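Local coordinates for iron-regulated ABC transporter siderophore-binding protein SirA (Staphylococcus aureus subsp. aureus, PDB 3MWF) that binds the iron-loaded siderophore staphyloferrin B, consistent with its delivery to an ABC transporter for iron uptake, at residues N272-G276 against Y277-L281. Sequence-based numbering, arbitrary orientation. Where two conformers were deposited one is given.
Sequences NLAGG and YKSSL. With SE8 (5-[(2-{[(3S)-5-{[(2S)-2-amino-2-carboxyethyl]amino}-3-carboxy-3-hydroxy-5-oxopentanoyl]amino}ethyl)amino]-2,5-dioxopentanoic acid), chain C.
Asn272 and Leu273 reach the siderophore from the end of helix 268-273. Asn272 ND2 donates to carboxylate oxygen O24 of SE8 at 2.8 Å, with an N-H...O angle of 159°. Beside it, methyl CD2 of Leu273 meets C6 of SE8 at 3.9 Å.

Past these two residues the chain turns toward helix 277-290. Gly275 leaves helical geometry with positive phi, and Gly276 follows in an extended form. Gly276 O is hydrogen-bonded to Tyr180 OH of helix 179-187. A water sits in the bend. It accepts a bond from Ser279 N at 3.0 Å and a weak one from Gly276 N at 3.1 Å. The water thus links the backbone of the turn to the first turn of the second helix. Ala274 and Ser279 face each other across the bend beside this water. The Ser279 hydroxyl was deposited in two positions, so the 3.1 Å approach of its OG to CB of Ala274 is doubtful.

Near the N-terminal end of helix 277-290, Lys278 N is bonded to OD1 of Asp33. Ser280 OG turns back on its own helix, placed between backbone N and carbonyl carbon (chi1 74°). It donates to Tyr277 O at 2.8 Å and approaches a lone pair of that oxygen, lying in the plane of the carbonyl group. The Tyr277 ring leads away from the turn, CG anti to the backbone N (chi1 179°). Its OH is hydrogen-bonded to Leu136 O and Lys139 NZ of helix 130-155.

The arrangement is a Gly-Gly turn linking two consecutive helices. In this periplasmic-binding-protein fold it joins the staphyloferrin B pocket to helix 277-290, which packs on helices 130-155 and 179-187.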
loop_
_atom_site.group_PDB
_atom_site.type_symbol
_atom_site.label_atom_id
_atom_site.label_comp_id
_atom_site.label_asym_id
_atom_site.label_seq_id
_atom_site.Cartn_x
_atom_site.Cartn_y
_atom_site.Cartn_z
ATOM N N ASN A 272 -3.537 -4.068 -0.422
ATOM C CA ASN A 272 -2.239 -3.932 0.212
ATOM C C ASN A 272 -1.017 -4.059 -0.693
ATOM O O ASN A 272 -0.034 -3.302 -0.539
ATOM C CB ASN A 272 -2.071 -4.968 1.344
ATOM C CG ASN A 272 -0.861 -4.659 2.197
ATOM O OD1 ASN A 272 -0.707 -3.527 2.677
ATOM N ND2 ASN A 272 -0.001 -5.651 2.387
ATOM N N LEU A 273 -1.043 -5.028 -1.603
ATOM C CA LEU A 273 0.248 -5.375 -2.258
ATOM C C LEU A 273 0.737 -4.371 -3.277
ATOM O O LEU A 273 1.951 -4.133 -3.344
ATOM C CB LEU A 273 0.194 -6.771 -2.879
ATOM C CG LEU A 273 -0.091 -7.919 -1.914
ATOM C CD1 LEU A 273 -0.169 -9.270 -2.671
ATOM C CD2 LEU A 273 0.856 -8.036 -0.689
ATOM N N ALA A 274 -0.173 -3.817 -4.079
ATOM C CA ALA A 274 0.230 -2.912 -5.146
ATOM C C ALA A 274 0.858 -1.625 -4.608
ATOM O O ALA A 274 1.816 -1.098 -5.201
ATOM C CB ALA A 274 -0.938 -2.618 -6.100
ATOM N N GLY A 275 0.320 -1.126 -3.500
ATOM C CA GLY A 275 0.974 -0.073 -2.722
ATOM C C GLY A 275 0.972 1.300 -3.344
ATOM O O GLY A 275 1.630 2.209 -2.827
ATOM N N GLY A 276 0.213 1.481 -4.436
ATOM C CA GLY A 276 0.487 2.604 -5.325
ATOM C C GLY A 276 -0.654 3.569 -5.504
ATOM O O GLY A 276 -1.629 3.574 -4.728
ATOM N N TYR A 277 -0.523 4.374 -6.563
ATOM C CA TYR A 277 -1.516 5.374 -6.896
ATOM C C TYR A 277 -2.770 4.751 -7.480
ATOM O O TYR A 277 -3.884 5.023 -7.014
ATOM C CB TYR A 277 -0.947 6.400 -7.875
ATOM C CG TYR A 277 -2.008 7.407 -8.224
ATOM C CD1 TYR A 277 -2.319 8.429 -7.347
ATOM C CD2 TYR A 277 -2.778 7.258 -9.392
ATOM C CE1 TYR A 277 -3.351 9.344 -7.630
ATOM C CE2 TYR A 277 -3.803 8.162 -9.678
ATOM C CZ TYR A 277 -4.077 9.185 -8.800
ATOM O OH TYR A 277 -5.083 10.076 -9.102
ATOM N N LYS A 278 -2.598 3.895 -8.485
ATOM C CA LYS A 278 -3.771 3.307 -9.154
ATOM C C LYS A 278 -4.691 2.535 -8.199
ATOM O O LYS A 278 -5.920 2.639 -8.301
ATOM C CB LYS A 278 -3.343 2.425 -10.333
ATOM C CG LYS A 278 -2.859 3.270 -11.494
ATOM C CD LYS A 278 -2.383 2.402 -12.620
ATOM C CE LYS A 278 -2.045 3.279 -13.839
ATOM N NZ LYS A 278 -3.271 3.759 -14.585
ATOM N N SER A 279 -4.115 1.776 -7.261
ATOM C CA SER A 279 -4.928 0.997 -6.326
ATOM C C SER A 279 -5.715 1.855 -5.366
ATOM O O SER A 279 -6.732 1.409 -4.846
ATOM C CB SER A 279 -4.077 0.056 -5.474
ATOM O OG SER A 279 -3.537 -0.975 -6.253
ATOM N N SER A 280 -5.216 3.056 -5.086
ATOM C CA SER A 280 -5.919 3.948 -4.125
ATOM C C SER A 280 -7.320 4.261 -4.656
ATOM O O SER A 280 -8.321 4.128 -3.926
ATOM C CB SER A 280 -5.116 5.230 -3.791
ATOM O OG SER A 280 -5.107 6.197 -4.835
ATOM N N LEU A 281 -7.387 4.599 -5.947
ATOM C CA LEU A 281 -8.665 4.897 -6.583
ATOM C C LEU A 281 -9.536 3.647 -6.633
ATOM O O LEU A 281 -10.748 3.696 -6.355
ATOM C CB LEU A 281 -8.419 5.467 -7.994
ATOM C CG LEU A 281 -7.483 6.685 -8.040
ATOM C CD1 LEU A 281 -7.322 7.154 -9.496
ATOM C CD2 LEU A 281 -8.002 7.849 -7.177
HETATM C C1 SE8 C . 7.852 -9.074 3.318
HETATM C C2 SE8 C . 6.603 -9.899 3.468
HETATM C C3 SE8 C . 5.851 -9.985 2.150
HETATM N N4 SE8 C . 5.317 -8.698 1.715
HETATM C C5 SE8 C . 4.088 -8.319 2.000
HETATM C C6 SE8 C . 3.713 -6.903 1.639
HETATM C C7 SE8 C . 4.154 -5.928 2.731
HETATM C C8 SE8 C . 3.901 -4.497 2.223
HETATM C C9 SE8 C . 4.082 -3.410 3.280
HETATM N N10 SE8 C . 5.034 -3.581 4.195
HETATM C C11 SE8 C . 5.241 -2.546 5.182
HETATM C C12 SE8 C . 6.643 -1.971 5.079
HETATM N N13 SE8 C . 7.045 -1.278 6.296
HETATM C C14 SE8 C . 7.559 -1.899 7.399
HETATM C C15 SE8 C . 8.125 -3.283 7.275
HETATM C C16 SE8 C . 6.891 -4.148 7.314
HETATM C C17 SE8 C . 6.956 -5.418 6.523
HETATM C C18 SE8 C . 6.672 -6.605 7.314
HETATM O O19 SE8 C . 8.835 -9.582 2.718
HETATM O O20 SE8 C . 7.877 -7.942 3.840
HETATM N N21 SE8 C . 5.756 -9.299 4.517
HETATM O O22 SE8 C . 3.260 -9.033 2.533
HETATM C C23 SE8 C . 3.416 -6.222 4.025
HETATM O O24 SE8 C . 2.215 -5.873 4.144
HETATM O O25 SE8 C . 4.018 -6.796 4.967
HETATM O O26 SE8 C . 5.548 -6.149 3.010
HETATM O O27 SE8 C . 3.368 -2.413 3.248
HETATM O O28 SE8 C . 7.554 -1.389 8.504
HETATM O O29 SE8 C . 7.089 -5.448 5.296
HETATM O O30 SE8 C . 6.233 -7.593 6.736
HETATM O O31 SE8 C . 6.834 -6.586 8.561
HETATM O O HOH W 1 -1.401 0.609 -6.933
#